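Local coordinates for Lmo1499 protein (Listeria monocytogenes, PDB 4IIW), which probably acts as a lytic transglycosylase that cleaves nascent peptidoglycan strands endolytically and so ends their elongation, at residues T78-G83 with Q95-M100; G83-S88 with G103-P108. One frame throughout, in Å; residues are numbered along the deposited sequence.

Interaction 1 (T78-G83 with Q95-M100); sequences TNLKAG and QIVKKM
Leu80, the last residue of an inverse gamma turn centred on Asn79, lies across the side of helix 93-102 in the small N-terminal part of this MltG-family chain, where the loop after helix 65-75 approaches strand 83-87. Its CD2 branch does the touching, meeting Met100 CB at 4.0 Å and Val97 CG1 at 4.1 Å, so one methyl bridges side chains one helical turn apart. Leu80 CG stands anti to its own carbonyl carbon (chi1 -49°), which swings CD2 over the helix side. The Met100 side chain, a selenomethionine, touches the leucine with its base and then runs on, extended beyond CG, among Ile52, Leu56, Tyr85 and Leu87; Ile52 of helix 49-58 also packs on Leu80. Beside this apolar patch the backbones join near the helix's C-terminal end: Lys81 N donates to Met100 O over 3.0 Å with an N-H...O angle of 166°. The Lys81 chain first passes this oxygen, its CG 3.3 Å from Met100 O, and then bends at chi2 and chi4. Those two bends fold the ammonium back to the loop, where Lys81 NZ donates to Asn79 O at 3.1 Å, from above the carbonyl plane.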
ATOM      1  N   THR B  78      10.521  12.304  -5.567  1.00 47.29           N
ATOM      2  CA  THR B  78      10.953  13.184  -4.484  1.00 47.73           C
ATOM      3  C   THR B  78      11.466  14.569  -4.915  1.00 50.63           C
ATOM      4  O   THR B  78      11.660  15.442  -4.067  1.00 52.13           O
ATOM      5  CB  THR B  78      12.058  12.508  -3.634  1.00 48.17           C
ATOM      6  OG1 THR B  78      13.188  12.210  -4.467  1.00 49.44           O
ATOM      7  CG2 THR B  78      11.539  11.236  -3.011  1.00 47.91           C
ATOM      8  N   ASN B  79      11.687  14.768  -6.208  1.00 51.88           N
ATOM      9  CA  ASN B  79      12.165  16.048  -6.728  1.00 54.94           C
ATOM     10  C   ASN B  79      11.048  17.107  -6.850  1.00 54.97           C
ATOM     11  O   ASN B  79      10.823  17.656  -7.922  1.00 58.68           O
ATOM     12  CB  ASN B  79      12.856  15.833  -8.096  1.00 57.31           C
ATOM     13  CG  ASN B  79      11.928  15.169  -9.153  1.00 56.66           C
ATOM     14  OD1 ASN B  79      10.982  14.457  -8.821  1.00 53.31           O
ATOM     15  ND2 ASN B  79      12.221  15.409 -10.425  1.00 57.92           N
ATOM     16  N   LEU B  80      10.376  17.422  -5.747  1.00 52.72           N
ATOM     17  CA  LEU B  80       9.261  18.375  -5.771  1.00 52.16           C
ATOM     18  C   LEU B  80       9.728  19.833  -5.526  1.00 54.93           C
ATOM     19  O   LEU B  80      10.228  20.182  -4.450  1.00 55.59           O
ATOM     20  CB  LEU B  80       8.207  17.966  -4.750  1.00 48.98           C
ATOM     21  CG  LEU B  80       7.722  16.489  -4.742  1.00 48.45           C
ATOM     22  CD1 LEU B  80       6.762  16.235  -3.569  1.00 41.85           C
ATOM     23  CD2 LEU B  80       7.067  16.061  -6.036  1.00 42.65           C
ATOM     24  N   LYS B  81       9.514  20.685  -6.522  1.00 56.56           N
ATOM     25  CA  LYS B  81       9.969  22.068  -6.472  1.00 59.94           C
ATOM     26  C   LYS B  81       9.119  22.971  -5.569  1.00 58.29           C
ATOM     27  O   LYS B  81       7.912  22.863  -5.554  1.00 57.25           O
ATOM     28  CB  LYS B  81       9.991  22.640  -7.898  1.00 63.57           C
ATOM     29  CG  LYS B  81      10.827  21.832  -8.917  1.00 67.48           C
ATOM     30  CD  LYS B  81      12.331  21.800  -8.577  1.00 74.54           C
ATOM     31  CE  LYS B  81      13.135  20.934  -9.571  1.00 79.44           C
ATOM     32  NZ  LYS B  81      12.696  19.484  -9.554  1.00 80.30           N
ATOM     33  N   ALA B  82       9.766  23.859  -4.816  1.00 59.68           N
ATOM     34  CA  ALA B  82       9.048  24.818  -3.965  1.00 59.86           C
ATOM     35  C   ALA B  82       8.347  25.857  -4.854  1.00 61.29           C
ATOM     36  O   ALA B  82       8.701  26.008  -6.015  1.00 63.95           O
ATOM     37  CB  ALA B  82      10.018  25.515  -2.998  1.00 60.13           C
ATOM     38  N   GLY B  83       7.350  26.551  -4.320  1.00 61.51           N
ATOM     39  CA  GLY B  83       6.649  27.609  -5.076  1.00 64.59           C
ATOM     40  C   GLY B  83       5.140  27.631  -4.913  1.00 64.01           C
ATOM     41  O   GLY B  83       4.571  26.929  -4.067  1.00 62.82           O
ATOM     42  N   GLN B  95      -1.152  13.969 -11.401  1.00 57.04           N
ATOM     43  CA  GLN B  95      -1.060  15.317 -11.942  1.00 58.85           C
ATOM     44  C   GLN B  95      -0.476  16.253 -10.914  1.00 56.35           C
ATOM     45  O   GLN B  95       0.353  17.093 -11.254  1.00 57.37           O
ATOM     46  CB  GLN B  95      -2.415  15.860 -12.365  1.00 61.42           C
ATOM     47  CG  GLN B  95      -3.086  15.061 -13.459  1.00 68.97           C
ATOM     48  CD  GLN B  95      -4.442  15.632 -13.816  1.00 78.09           C
ATOM     49  OE1 GLN B  95      -5.460  14.930 -13.746  1.00 80.77           O
ATOM     50  NE2 GLN B  95      -4.477  16.937 -14.152  1.00 81.86           N
ATOM     51  N   ILE B  96      -0.890  16.114  -9.655  1.00 52.50           N
ATOM     52  CA  ILE B  96      -0.403  17.021  -8.634  1.00 50.73           C
ATOM     53  C   ILE B  96       1.094  16.927  -8.603  1.00 51.77           C
ATOM     54  O   ILE B  96       1.797  17.907  -8.816  1.00 53.33           O
ATOM     55  CB  ILE B  96      -0.946  16.714  -7.241  1.00 47.41           C
ATOM     56  CG1 ILE B  96      -2.472  16.846  -7.212  1.00 48.55           C
ATOM     57  CG2 ILE B  96      -0.352  17.674  -6.250  1.00 44.35           C
ATOM     58  CD1 ILE B  96      -3.126  16.338  -5.923  1.00 36.96           C
ATOM     59  N   VAL B  97       1.568  15.709  -8.389  1.00 52.48           N
ATOM     60  CA  VAL B  97       2.987  15.416  -8.283  1.00 51.92           C
ATOM     61  C   VAL B  97       3.748  15.838  -9.529  1.00 55.24           C
ATOM     62  O   VAL B  97       4.830  16.387  -9.442  1.00 55.54           O
ATOM     63  CB  VAL B  97       3.156  13.920  -7.977  1.00 51.47           C
ATOM     64  CG1 VAL B  97       4.610  13.480  -8.036  1.00 48.93           C
ATOM     65  CG2 VAL B  97       2.534  13.635  -6.614  1.00 46.09           C
ATOM     66  N   LYS B  98       3.142  15.639 -10.683  1.00 58.81           N
ATOM     67  CA  LYS B  98       3.783  15.973 -11.954  1.00 63.53           C
ATOM     68  C   LYS B  98       4.010  17.498 -12.093  1.00 63.76           C
ATOM     69  O   LYS B  98       5.045  17.918 -12.593  1.00 65.55           O
ATOM     70  CB  LYS B  98       2.954  15.394 -13.105  1.00 66.51           C
ATOM     71  CG  LYS B  98       3.787  14.589 -14.115  1.00 75.83           C
ATOM     72  CD  LYS B  98       2.918  13.507 -14.822  1.00 84.71           C
ATOM     73  CE  LYS B  98       3.767  12.415 -15.503  1.00 88.57           C
ATOM     74  NZ  LYS B  98       2.930  11.319 -16.088  1.00 91.44           N
ATOM     75  N   LYS B  99       3.055  18.312 -11.639  1.00 62.80           N
ATOM     76  CA  LYS B  99       3.210  19.778 -11.639  1.00 64.37           C
ATOM     77  C   LYS B  99       4.370  20.212 -10.744  1.00 63.20           C
ATOM     78  O   LYS B  99       5.169  21.065 -11.118  1.00 66.35           O
ATOM     79  CB  LYS B  99       1.941  20.498 -11.160  1.00 64.29           C
ATOM     80  CG  LYS B  99       0.883  20.822 -12.222  1.00 67.55           C
ATOM     81  CD  LYS B  99      -0.318  21.552 -11.577  1.00 67.28           C
ATOM     82  CE  LYS B  99      -1.239  22.244 -12.592  1.00 75.31           C
ATOM     83  NZ  LYS B  99      -0.636  23.477 -13.173  1.00 75.78           N
HETATM   84  N   MSE B 100       4.459  19.633  -9.558  1.00 59.71           N
HETATM   85  CA  MSE B 100       5.542  19.977  -8.637  1.00 59.12           C
HETATM   86  C   MSE B 100       6.918  19.499  -9.142  1.00 59.20           C
HETATM   87  O   MSE B 100       7.906  20.193  -8.977  1.00 59.78           O
HETATM   88  CB  MSE B 100       5.241  19.446  -7.235  1.00 56.40           C
HETATM   89  CG  MSE B 100       4.007  20.079  -6.609  1.00 56.73           C
HETATM   90 SE   MSE B 100       3.567  19.465  -4.826  0.93 52.83          SE
HETATM   91  CE  MSE B 100       2.051  20.595  -4.522  1.00 54.93           C
TER

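Interaction 2 (G83-S88 with G103-P108); sequences GNYELS and GKTVAP
Tyr85 carries its ring from strand 83-87 to the loop that follows helix 93-102, at the Schellman motif that ends this helix with Gly103 as the C-prime residue. The CB of Tyr85 leaves the strand directed away from the loop, but CG, anti to the carbonyl carbon (chi1 -61°), starts the ring back toward it. CD1 comes to 3.6 Å from Lys104 O, which lies oblique to the ring. Further out, CE1 and CZ run beneath the Thr105 methyl, the closest approach being 3.4 Å between Tyr85 CZ and Thr105 CG2. This is a CH-pi contact: CG2 stands 3.6 Å from the ring centroid and 23° off the normal, offset toward the rim. At the tip, Tyr85 OH passes Gly103 CA and makes its hydrogen bond outside this contact, with the backbone oxygen of Lys81, while Met100 packs against the same side chain.

Next to the ring the backbones meet directly. Val106 N donates to Asn84 O over 2.7 Å, nearly straight at 169°. Val106 CG2 then reaches Glu86 CG at 3.8 Å, the two side chains crossing at about a right angle. A water adds a second, indirect link, accepting from Glu86 N and donating to Lys104 O at 2.8 Å. The opposite edge of the strand is bonded to strand 39-43, with Tyr85 paired to Val41. Toward the loop, Asn84 O takes one direct bond and Glu86 N one bridging water, in place of a continuous ladder. The chemistry thus implies a join made of backbone polarity, a methyl over a ring face and the aliphatic packing of Val106 on Glu86, with no salt bridge between the two segments.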
ATOM      1  N   GLY B  83       7.350  26.551  -4.320  1.00 61.51           N
ATOM      2  CA  GLY B  83       6.649  27.609  -5.076  1.00 64.59           C
ATOM      3  C   GLY B  83       5.140  27.631  -4.913  1.00 64.01           C
ATOM      4  O   GLY B  83       4.571  26.929  -4.067  1.00 62.82           O
ATOM      5  N   ASN B  84       4.488  28.432  -5.739  1.00 67.27           N
ATOM      6  CA  ASN B  84       3.031  28.577  -5.713  1.00 67.45           C
ATOM      7  C   ASN B  84       2.390  27.827  -6.879  1.00 67.15           C
ATOM      8  O   ASN B  84       2.767  28.029  -8.031  1.00 68.08           O
ATOM      9  CB  ASN B  84       2.654  30.059  -5.756  1.00 72.30           C
ATOM     10  CG  ASN B  84       3.260  30.849  -4.602  1.00 74.05           C
ATOM     11  OD1 ASN B  84       3.469  30.313  -3.507  1.00 75.43           O
ATOM     12  ND2 ASN B  84       3.552  32.120  -4.842  1.00 73.94           N
ATOM     13  N   TYR B  85       1.423  26.962  -6.560  1.00 65.07           N
ATOM     14  CA  TYR B  85       0.726  26.131  -7.540  1.00 64.70           C
ATOM     15  C   TYR B  85      -0.800  26.311  -7.489  1.00 66.82           C
ATOM     16  O   TYR B  85      -1.354  26.588  -6.428  1.00 65.74           O
ATOM     17  CB  TYR B  85       1.034  24.660  -7.241  1.00 60.24           C
ATOM     18  CG  TYR B  85       2.501  24.291  -7.342  1.00 60.36           C
ATOM     19  CD1 TYR B  85       3.040  23.821  -8.544  1.00 59.90           C
ATOM     20  CD2 TYR B  85       3.356  24.416  -6.241  1.00 58.26           C
ATOM     21  CE1 TYR B  85       4.380  23.483  -8.648  1.00 58.45           C
ATOM     22  CE2 TYR B  85       4.716  24.073  -6.339  1.00 55.47           C
ATOM     23  CZ  TYR B  85       5.210  23.606  -7.545  1.00 55.58           C
ATOM     24  OH  TYR B  85       6.537  23.292  -7.677  1.00 54.64           O
ATOM     25  N   GLU B  86      -1.471  26.181  -8.638  1.00 70.42           N
ATOM     26  CA  GLU B  86      -2.944  26.172  -8.675  1.00 72.43           C
ATOM     27  C   GLU B  86      -3.376  24.739  -8.884  1.00 69.43           C
ATOM     28  O   GLU B  86      -3.215  24.171  -9.963  1.00 71.25           O
ATOM     29  CB  GLU B  86      -3.563  27.092  -9.730  1.00 77.71           C
ATOM     30  CG  GLU B  86      -3.712  28.531  -9.237  1.00 85.00           C
ATOM     31  CD  GLU B  86      -4.438  29.450 -10.217  1.00 96.03           C
ATOM     32  OE1 GLU B  86      -4.256  30.684 -10.105  1.00101.05           O
ATOM     33  OE2 GLU B  86      -5.181  28.948 -11.096  1.00101.74           O
ATOM     34  N   LEU B  87      -3.905  24.169  -7.815  1.00 66.55           N
ATOM     35  CA  LEU B  87      -4.349  22.798  -7.791  1.00 64.14           C
ATOM     36  C   LEU B  87      -5.848  22.777  -7.571  1.00 65.68           C
ATOM     37  O   LEU B  87      -6.440  23.750  -7.111  1.00 67.89           O
ATOM     38  CB  LEU B  87      -3.652  22.050  -6.643  1.00 59.53           C
ATOM     39  CG  LEU B  87      -2.122  22.146  -6.600  1.00 55.02           C
ATOM     40  CD1 LEU B  87      -1.582  21.531  -5.333  1.00 48.87           C
ATOM     41  CD2 LEU B  87      -1.493  21.497  -7.832  1.00 54.17           C
ATOM     42  N   SER B  88      -6.450  21.649  -7.890  1.00 65.68           N
ATOM     43  CA  SER B  88      -7.874  21.465  -7.751  1.00 67.66           C
ATOM     44  C   SER B  88      -8.131  20.262  -6.834  1.00 64.39           C
ATOM     45  O   SER B  88      -7.325  19.335  -6.796  1.00 60.92           O
ATOM     46  CB  SER B  88      -8.464  21.218  -9.137  1.00 70.38           C
ATOM     47  OG  SER B  88      -9.860  21.039  -9.074  1.00 76.91           O
ATOM     48  N   GLY B 103       7.714  21.722 -11.829  1.00 70.07           N
ATOM     49  CA  GLY B 103       7.731  23.070 -11.288  1.00 70.92           C
ATOM     50  C   GLY B 103       6.850  24.021 -12.068  1.00 73.37           C
ATOM     51  O   GLY B 103       7.207  25.187 -12.244  1.00 76.66           O
ATOM     52  N   LYS B 104       5.700  23.526 -12.532  1.00 71.64           N
ATOM     53  CA  LYS B 104       4.762  24.341 -13.287  1.00 73.79           C
ATOM     54  C   LYS B 104       3.935  25.145 -12.308  1.00 71.24           C
ATOM     55  O   LYS B 104       2.788  24.825 -12.028  1.00 70.50           O
ATOM     56  CB  LYS B 104       3.877  23.489 -14.209  1.00 74.84           C
ATOM     57  CG  LYS B 104       4.636  22.773 -15.369  1.00 78.44           C
ATOM     58  CD  LYS B 104       5.349  23.721 -16.388  1.00 86.71           C
ATOM     59  CE  LYS B 104       4.369  24.560 -17.223  1.00 92.33           C
ATOM     60  NZ  LYS B 104       5.018  25.280 -18.366  1.00 96.73           N
ATOM     61  N   THR B 105       4.552  26.209 -11.807  1.00 71.32           N
ATOM     62  CA  THR B 105       3.958  27.100 -10.816  1.00 69.41           C
ATOM     63  C   THR B 105       3.094  28.227 -11.423  1.00 72.40           C
ATOM     64  O   THR B 105       3.071  28.427 -12.634  1.00 75.16           O
ATOM     65  CB  THR B 105       5.078  27.713  -9.912  1.00 69.05           C
ATOM     66  OG1 THR B 105       6.084  28.314 -10.725  1.00 68.99           O
ATOM     67  CG2 THR B 105       5.735  26.638  -9.059  1.00 62.82           C
ATOM     68  N   VAL B 106       2.379  28.932 -10.548  1.00 76.35           N
ATOM     69  CA  VAL B 106       1.506  30.051 -10.913  1.00 74.25           C
ATOM     70  C   VAL B 106       2.268  31.189 -11.570  1.00 70.15           C
ATOM     71  O   VAL B 106       3.078  31.835 -10.911  1.00 66.23           O
ATOM     72  CB  VAL B 106       0.834  30.675  -9.658  1.00 74.84           C
ATOM     73  CG1 VAL B 106       0.169  32.003 -10.001  1.00 70.20           C
ATOM     74  CG2 VAL B 106      -0.152  29.713  -9.025  1.00 77.30           C
ATOM     75  N   ALA B 107       1.988  31.423 -12.854  1.00 70.02           N
ATOM     76  CA  ALA B 107       2.616  32.507 -13.638  1.00 68.61           C
ATOM     77  C   ALA B 107       1.720  33.743 -13.643  1.00 66.71           C
ATOM     78  O   ALA B 107       0.668  33.731 -14.274  1.00 68.62           O
ATOM     79  CB  ALA B 107       2.858  32.037 -15.083  1.00 69.00           C
ATOM     80  N   PRO B 108       2.125  34.812 -12.953  1.00 65.12           N
ATOM     81  CA  PRO B 108       1.290  36.029 -12.908  1.00 64.43           C
ATOM     82  C   PRO B 108       0.941  36.608 -14.276  1.00 62.86           C
ATOM     83  O   PRO B 108       1.805  36.722 -15.150  1.00 59.81           O
ATOM     84  CB  PRO B 108       2.151  37.040 -12.122  1.00 62.52           C
ATOM     85  CG  PRO B 108       3.108  36.227 -11.334  1.00 64.26           C
ATOM     86  CD  PRO B 108       3.316  34.916 -12.089  1.00 66.09           C
TER
HETATM   87  O   HOH W   1       0.359  25.778 -10.998  1.00 73.05           O

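In the fold
Interactions 1 and 2 have centres 10 Å apart and occupy the same small N-terminal unit, in which strand 83-87 pairs antiparallel with strand 39-43 and helix 93-102 follows it. Their segments alternate along the chain, 78-83, 83-88, 95-100, 103-108, with Gly83 common to both. Interaction 1 fastens the loop before the strand to the helix, and interaction 2 fastens the loop after the helix back to the strand. They touch where the helix ends: Lys104 N lies 2.9 Å from Lys99 O, a probable hydrogen bond. Together they join the strand-helix segment to the loops that flank it, before the chain leaves toward strand 111-112, away from the predicted catalytic site.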